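Local coordinates for protein 3-chlorocatechol 1,2-dioxygenase (Rhodococcus opacus, PDB 2BOY) that probably cleaves the aromatic ring of catechols, 3-chlorocatechol among them, between the two hydroxylated carbons, using a bound ferric iron and molecular oxygen, at residues A[124-130]-A[159-165]; A[206-212]-A[228-232]. All coordinates share one frame; numbering follows the deposited sequence.

In the fold
Past the N-terminal helices, the chain enters the beta-sandwich catalytic domain of the intradiol dioxygenases, where both contacts lie. Interaction 1 opens at the end of strand 121-125 and closes at the end of strand 156-162, bringing together the ends of two strands that do not pair and enclosing the loop that carries the iron ligand Y133. Interaction 2 follows in series, neither nested nor crossed: strand 204-210 runs out, a connection without helix or strand returns, and strand 229-236 begins alongside it, in parallel. Their centres lie 13 Å apart, and the two meet directly where P164 CD packs on F210 CE1 at 3.7 Å.

Interaction 1. Residues A[124-130]-A[159-165]; sequences MWQADAA and LRTIVPA
The side-chain amide of Q126 bridges the two segments, between the strand ends of the intradiol dioxygenase beta-sandwich. Q126 OE1 takes a 2.7 Å hydrogen bond from T161 OG1, which stands well above the carbonyl plane of the amide. At the other end of the amide, Q126 NE2 uses both N-H groups: one runs almost straight to I162 O at 3.0 Å, the other bonds back to A127 O of its own segment at 3.1 Å. Both acceptors lie in the amide plane and, together with T161 OG1, set the turn of the amide about CG-CD (chi3 90°). P164 adds apolar cover, its CB 3.7 Å from Q126 NE2. On the strands themselves, M124 CE meets L159 CD2 at 3.7 Å; the bends at chi2 (-81°) and chi3 (-96°) of M124 turn this methyl onto the leucine. Further along, D128 O accepts from A165 N at 3.3 Å. F145 packs on Q126, D128 and T161, while L192 of strand 187-197 touches M124 and Q126. The contact lies beside the metal site: W125 stacks on the iron ligand H193, and the side chain of A127 comes within about 6 Å of the iron. D128 also shapes its own loop in an Asx turn: D128 OD1 receives A130 N at 2.8 Å, from above the carboxylate plane.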
loop_
_atom_site.group_PDB
_atom_site.type_symbol
_atom_site.label_atom_id
_atom_site.label_comp_id
_atom_site.label_asym_id
_atom_site.label_seq_id
_atom_site.Cartn_x
_atom_site.Cartn_y
_atom_site.Cartn_z
ATOM N N MET A 124 -11.133 -16.994 22.900
ATOM C CA MET A 124 -10.034 -17.766 22.272
ATOM C C MET A 124 -10.453 -18.222 20.895
ATOM O O MET A 124 -11.609 -18.562 20.711
ATOM C CB MET A 124 -9.670 -18.958 23.149
ATOM C CG MET A 124 -8.276 -19.579 22.881
ATOM S SD MET A 124 -8.180 -20.743 21.440
ATOM C CE MET A 124 -8.361 -22.352 22.235
ATOM N N TRP A 125 -9.560 -18.097 19.910
ATOM C CA TRP A 125 -9.840 -18.637 18.581
ATOM C C TRP A 125 -8.591 -19.281 18.050
ATOM O O TRP A 125 -7.473 -18.895 18.407
ATOM C CB TRP A 125 -10.423 -17.577 17.600
ATOM C CG TRP A 125 -9.526 -16.422 17.201
ATOM C CD1 TRP A 125 -8.980 -16.211 15.972
ATOM C CD2 TRP A 125 -9.162 -15.268 18.004
ATOM N NE1 TRP A 125 -8.283 -15.023 15.949
ATOM C CE2 TRP A 125 -8.342 -14.435 17.188
ATOM C CE3 TRP A 125 -9.413 -14.880 19.339
ATOM C CZ2 TRP A 125 -7.757 -13.226 17.655
ATOM C CZ3 TRP A 125 -8.838 -13.681 19.816
ATOM C CH2 TRP A 125 -8.006 -12.872 18.973
ATOM N N GLN A 126 -8.780 -20.263 17.175
ATOM C CA GLN A 126 -7.665 -21.023 16.659
ATOM C C GLN A 126 -8.155 -21.653 15.371
ATOM O O GLN A 126 -9.364 -21.746 15.138
ATOM C CB GLN A 126 -7.244 -22.132 17.654
ATOM C CG GLN A 126 -8.346 -23.247 17.826
ATOM C CD GLN A 126 -7.856 -24.423 18.617
ATOM O OE1 GLN A 126 -7.980 -24.456 19.839
ATOM N NE2 GLN A 126 -7.317 -25.425 17.915
ATOM N N ALA A 127 -7.197 -22.129 14.590
ATOM C CA ALA A 127 -7.466 -22.901 13.393
ATOM C C ALA A 127 -7.711 -24.353 13.764
ATOM O O ALA A 127 -7.362 -24.793 14.849
ATOM C CB ALA A 127 -6.267 -22.799 12.440
ATOM N N ASP A 128 -8.296 -25.114 12.829
ATOM C CA ASP A 128 -8.526 -26.517 13.072
ATOM C C ASP A 128 -7.275 -27.318 12.702
ATOM O O ASP A 128 -6.224 -26.744 12.397
ATOM C CB ASP A 128 -9.799 -27.008 12.308
ATOM C CG ASP A 128 -9.588 -27.121 10.800
ATOM O OD1 ASP A 128 -8.489 -26.841 10.263
ATOM O OD2 ASP A 128 -10.516 -27.469 10.053
ATOM N N ALA A 129 -7.378 -28.658 12.757
ATOM C CA ALA A 129 -6.226 -29.514 12.489
ATOM C C ALA A 129 -5.780 -29.492 11.020
ATOM O O ALA A 129 -4.696 -30.018 10.694
ATOM C CB ALA A 129 -6.497 -31.015 12.963
ATOM N N ALA A 130 -6.582 -28.903 10.146
ATOM C CA ALA A 130 -6.149 -28.650 8.776
ATOM C C ALA A 130 -5.642 -27.215 8.546
ATOM O O ALA A 130 -5.358 -26.828 7.417
ATOM C CB ALA A 130 -7.257 -29.059 7.723
ATOM N N LEU A 159 -9.432 -26.062 29.665
ATOM C CA LEU A 159 -10.088 -25.969 28.353
ATOM C C LEU A 159 -9.682 -27.168 27.505
ATOM O O LEU A 159 -8.478 -27.456 27.383
ATOM C CB LEU A 159 -9.704 -24.641 27.667
ATOM C CG LEU A 159 -10.217 -24.394 26.218
ATOM C CD1 LEU A 159 -11.728 -24.341 26.199
ATOM C CD2 LEU A 159 -9.627 -23.112 25.641
ATOM N N ARG A 160 -10.676 -27.865 26.935
ATOM C CA ARG A 160 -10.385 -28.948 26.006
ATOM C C ARG A 160 -10.509 -28.490 24.542
ATOM O O ARG A 160 -11.511 -27.902 24.128
ATOM C CB ARG A 160 -11.314 -30.147 26.243
ATOM C CG ARG A 160 -11.135 -31.263 25.232
ATOM C CD ARG A 160 -11.892 -32.570 25.549
ATOM N NE ARG A 160 -12.512 -33.101 24.322
ATOM C CZ ARG A 160 -13.826 -33.340 24.174
ATOM N NH1 ARG A 160 -14.665 -33.130 25.184
ATOM N NH2 ARG A 160 -14.311 -33.805 23.019
ATOM N N THR A 161 -9.496 -28.796 23.755
ATOM C CA THR A 161 -9.534 -28.465 22.358
ATOM C C THR A 161 -8.681 -29.482 21.607
ATOM O O THR A 161 -8.474 -30.603 22.102
ATOM C CB THR A 161 -9.124 -26.982 22.177
ATOM O OG1 THR A 161 -9.234 -26.622 20.825
ATOM C CG2 THR A 161 -7.654 -26.713 22.575
ATOM N N ILE A 162 -8.268 -29.132 20.401
ATOM C CA ILE A 162 -7.394 -29.963 19.596
ATOM C C ILE A 162 -6.181 -29.103 19.281
ATOM O O ILE A 162 -6.300 -27.884 19.294
ATOM C CB ILE A 162 -8.212 -30.455 18.361
ATOM C CG1 ILE A 162 -8.832 -31.820 18.721
ATOM C CG2 ILE A 162 -7.390 -30.534 17.100
ATOM C CD1 ILE A 162 -10.157 -32.109 18.021
ATOM N N VAL A 163 -5.006 -29.705 19.105
ATOM C CA VAL A 163 -3.813 -28.935 18.700
ATOM C C VAL A 163 -4.019 -28.374 17.303
ATOM O O VAL A 163 -4.242 -29.152 16.362
ATOM C CB VAL A 163 -2.510 -29.788 18.772
ATOM C CG1 VAL A 163 -1.290 -28.944 18.432
ATOM C CG2 VAL A 163 -2.345 -30.389 20.173
ATOM N N PRO A 164 -3.959 -27.032 17.134
ATOM C CA PRO A 164 -4.152 -26.450 15.809
ATOM C C PRO A 164 -2.961 -26.810 14.924
ATOM O O PRO A 164 -1.861 -26.998 15.431
ATOM C CB PRO A 164 -4.162 -24.903 16.065
ATOM C CG PRO A 164 -3.308 -24.732 17.343
ATOM C CD PRO A 164 -3.607 -26.020 18.164
ATOM N N ALA A 165 -3.194 -26.911 13.623
ATOM C CA ALA A 165 -2.115 -26.997 12.643
ATOM C C ALA A 165 -1.526 -25.615 12.369
ATOM O O ALA A 165 -2.221 -24.619 12.484
ATOM C CB ALA A 165 -2.652 -27.580 11.315
#

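Interaction 2. Residues A[206-212]-A[228-232]; sequences TQLYFEN and LLLSL
Backbone hydrogen bonds set the pairing of 206-212 with 228-232. Y209 N donates to L228 O at 2.8 Å, almost straight at 176°; Y209 O then accepts from L230 N, and L230 O from E211 N. This alternation marks a parallel pair, with Y209 beside L229 and F210 beside L230.

Apolar packing divides between the two faces. On the face of F210 and L230, the side chains lie alongside each other, pointing the same way, while L232 CD1 sits at the edge of the phenylalanine ring, 3.8 Å from F210 CD2. L230 also crosses L208 at about a right angle, L230 CD1 to L208 CB at 3.8 Å. F105 and Y247, on neighbouring strands of the dioxygenase beta-sandwich, touch both leucines. On the face of Y209 and L229, L229 CD2 rests on Y209 CB at 3.7 Å.

L228 leads into its strand. Its CB lies 3.3 Å from Q207 O, a buried carbonyl with no partner in the model. With CG beside the backbone N (chi1 -55°), its methyls lie against T206 OG1, L228 CD2 at 3.3 Å; that hydroxyl bonds Q71 O. L228 CD2 also meets L208 CD2 at 3.9 Å, and Y247 touches L228 too. With an alanine here, CG and both methyls go, and a gap is likely to open beside T206 OG1, Q207 O and L208.

Polar side chains are mostly held by other parts of the chain. Q207, which touches the bound benzhydroxamic acid, gives NE2 to I74 O and receives R188 NH1 at OE1; R188 also bonds Y209 OH. Beyond the strands one water donates to E211 OE1 and N212 OD1 and accepts from L232 N at 3.0 Å.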
loop_
_atom_site.group_PDB
_atom_site.type_symbol
_atom_site.label_atom_id
_atom_site.label_comp_id
_atom_site.label_asym_id
_atom_site.label_seq_id
_atom_site.Cartn_x
_atom_site.Cartn_y
_atom_site.Cartn_z
ATOM N N THR A 206 -2.970 -11.751 22.958
ATOM C CA THR A 206 -1.743 -12.504 22.837
ATOM C C THR A 206 -1.986 -13.810 22.055
ATOM O O THR A 206 -3.108 -14.082 21.622
ATOM C CB THR A 206 -1.128 -12.739 24.266
ATOM O OG1 THR A 206 0.223 -13.217 24.166
ATOM C CG2 THR A 206 -1.892 -13.792 25.108
ATOM N N GLN A 207 -0.922 -14.570 21.872
ATOM C CA GLN A 207 -0.981 -15.848 21.135
ATOM C C GLN A 207 -0.080 -16.798 21.867
ATOM O O GLN A 207 0.953 -16.379 22.390
ATOM C CB GLN A 207 -0.369 -15.675 19.756
ATOM C CG GLN A 207 -1.214 -14.812 18.834
ATOM C CD GLN A 207 -0.818 -14.926 17.389
ATOM O OE1 GLN A 207 -0.405 -15.996 16.921
ATOM N NE2 GLN A 207 -0.967 -13.830 16.668
ATOM N N LEU A 208 -0.404 -18.090 21.846
ATOM C CA LEU A 208 0.528 -19.058 22.450
ATOM C C LEU A 208 0.872 -20.095 21.387
ATOM O O LEU A 208 -0.002 -20.507 20.663
ATOM C CB LEU A 208 -0.119 -19.729 23.678
ATOM C CG LEU A 208 -0.441 -18.715 24.800
ATOM C CD1 LEU A 208 -1.287 -19.330 25.912
ATOM C CD2 LEU A 208 0.851 -18.097 25.369
ATOM N N TYR A 209 2.138 -20.462 21.304
ATOM C CA TYR A 209 2.695 -21.341 20.276
ATOM C C TYR A 209 3.178 -22.621 20.951
ATOM O O TYR A 209 3.163 -22.712 22.166
ATOM C CB TYR A 209 3.884 -20.650 19.639
ATOM C CG TYR A 209 3.555 -19.287 19.068
ATOM C CD1 TYR A 209 3.765 -18.133 19.814
ATOM C CD2 TYR A 209 3.038 -19.166 17.769
ATOM C CE1 TYR A 209 3.443 -16.885 19.298
ATOM C CE2 TYR A 209 2.710 -17.917 17.242
ATOM C CZ TYR A 209 2.922 -16.790 18.015
ATOM O OH TYR A 209 2.626 -15.548 17.499
ATOM N N PHE A 210 3.579 -23.621 20.177
ATOM C CA PHE A 210 3.957 -24.949 20.726
ATOM C C PHE A 210 5.450 -25.143 20.476
ATOM O O PHE A 210 5.887 -25.055 19.326
ATOM C CB PHE A 210 3.103 -26.008 20.064
ATOM C CG PHE A 210 1.644 -25.811 20.307
ATOM C CD1 PHE A 210 0.852 -25.122 19.398
ATOM C CD2 PHE A 210 1.071 -26.232 21.505
ATOM C CE1 PHE A 210 -0.470 -24.899 19.661
ATOM C CE2 PHE A 210 -0.265 -26.010 21.766
ATOM C CZ PHE A 210 -1.035 -25.342 20.841
ATOM N N GLU A 211 6.212 -25.295 21.564
ATOM C CA GLU A 211 7.685 -25.414 21.590
ATOM C C GLU A 211 8.248 -26.221 20.423
ATOM O O GLU A 211 9.184 -25.824 19.737
ATOM C CB GLU A 211 8.067 -26.207 22.834
ATOM C CG GLU A 211 9.011 -25.479 23.738
ATOM C CD GLU A 211 8.963 -26.037 25.128
ATOM O OE1 GLU A 211 8.678 -27.251 25.284
ATOM O OE2 GLU A 211 9.193 -25.245 26.051
ATOM N N ASN A 212 7.639 -27.371 20.221
ATOM C CA ASN A 212 8.155 -28.375 19.308
ATOM C C ASN A 212 7.716 -28.139 17.855
ATOM O O ASN A 212 8.085 -28.899 16.967
ATOM C CB ASN A 212 7.661 -29.732 19.825
ATOM C CG ASN A 212 6.882 -29.599 21.172
ATOM O OD1 ASN A 212 7.063 -30.415 22.092
ATOM N ND2 ASN A 212 6.028 -28.553 21.290
ATOM N N LEU A 228 5.966 -16.879 24.928
ATOM C CA LEU A 228 4.677 -17.422 24.434
ATOM C C LEU A 228 4.777 -18.869 23.888
ATOM O O LEU A 228 3.828 -19.403 23.313
ATOM C CB LEU A 228 4.148 -16.501 23.321
ATOM C CG LEU A 228 4.006 -15.011 23.745
ATOM C CD1 LEU A 228 3.602 -14.156 22.553
ATOM C CD2 LEU A 228 3.005 -14.886 24.931
ATOM N N LEU A 229 5.919 -19.494 24.091
ATOM C CA LEU A 229 6.098 -20.878 23.692
ATOM C C LEU A 229 5.684 -21.867 24.801
ATOM O O LEU A 229 6.189 -21.804 25.934
ATOM C CB LEU A 229 7.534 -21.106 23.215
ATOM C CG LEU A 229 7.925 -20.312 21.936
ATOM C CD1 LEU A 229 9.443 -20.161 21.887
ATOM C CD2 LEU A 229 7.422 -21.076 20.725
ATOM N N LEU A 230 4.743 -22.748 24.471
ATOM C CA LEU A 230 4.217 -23.700 25.441
ATOM C C LEU A 230 4.954 -25.018 25.328
ATOM O O LEU A 230 5.387 -25.382 24.233
ATOM C CB LEU A 230 2.753 -24.004 25.141
ATOM C CG LEU A 230 1.749 -22.847 25.189
ATOM C CD1 LEU A 230 0.384 -23.334 24.689
ATOM C CD2 LEU A 230 1.629 -22.245 26.589
ATOM N N SER A 231 5.078 -25.710 26.456
ATOM C CA SER A 231 5.542 -27.102 26.476
ATOM C C SER A 231 4.345 -28.025 26.624
ATOM O O SER A 231 3.429 -27.755 27.392
ATOM C CB SER A 231 6.515 -27.322 27.631
ATOM O OG SER A 231 5.885 -27.073 28.870
ATOM N N LEU A 232 4.373 -29.120 25.886
ATOM C CA LEU A 232 3.322 -30.121 25.867
ATOM C C LEU A 232 3.797 -31.387 26.589
ATOM O O LEU A 232 4.937 -31.855 26.342
ATOM C CB LEU A 232 3.061 -30.498 24.418
ATOM C CG LEU A 232 1.812 -30.013 23.685
ATOM C CD1 LEU A 232 1.221 -28.739 24.292
ATOM C CD2 LEU A 232 2.069 -29.917 22.175
HETATM O O HOH W 1 7.054 -29.498 24.697
#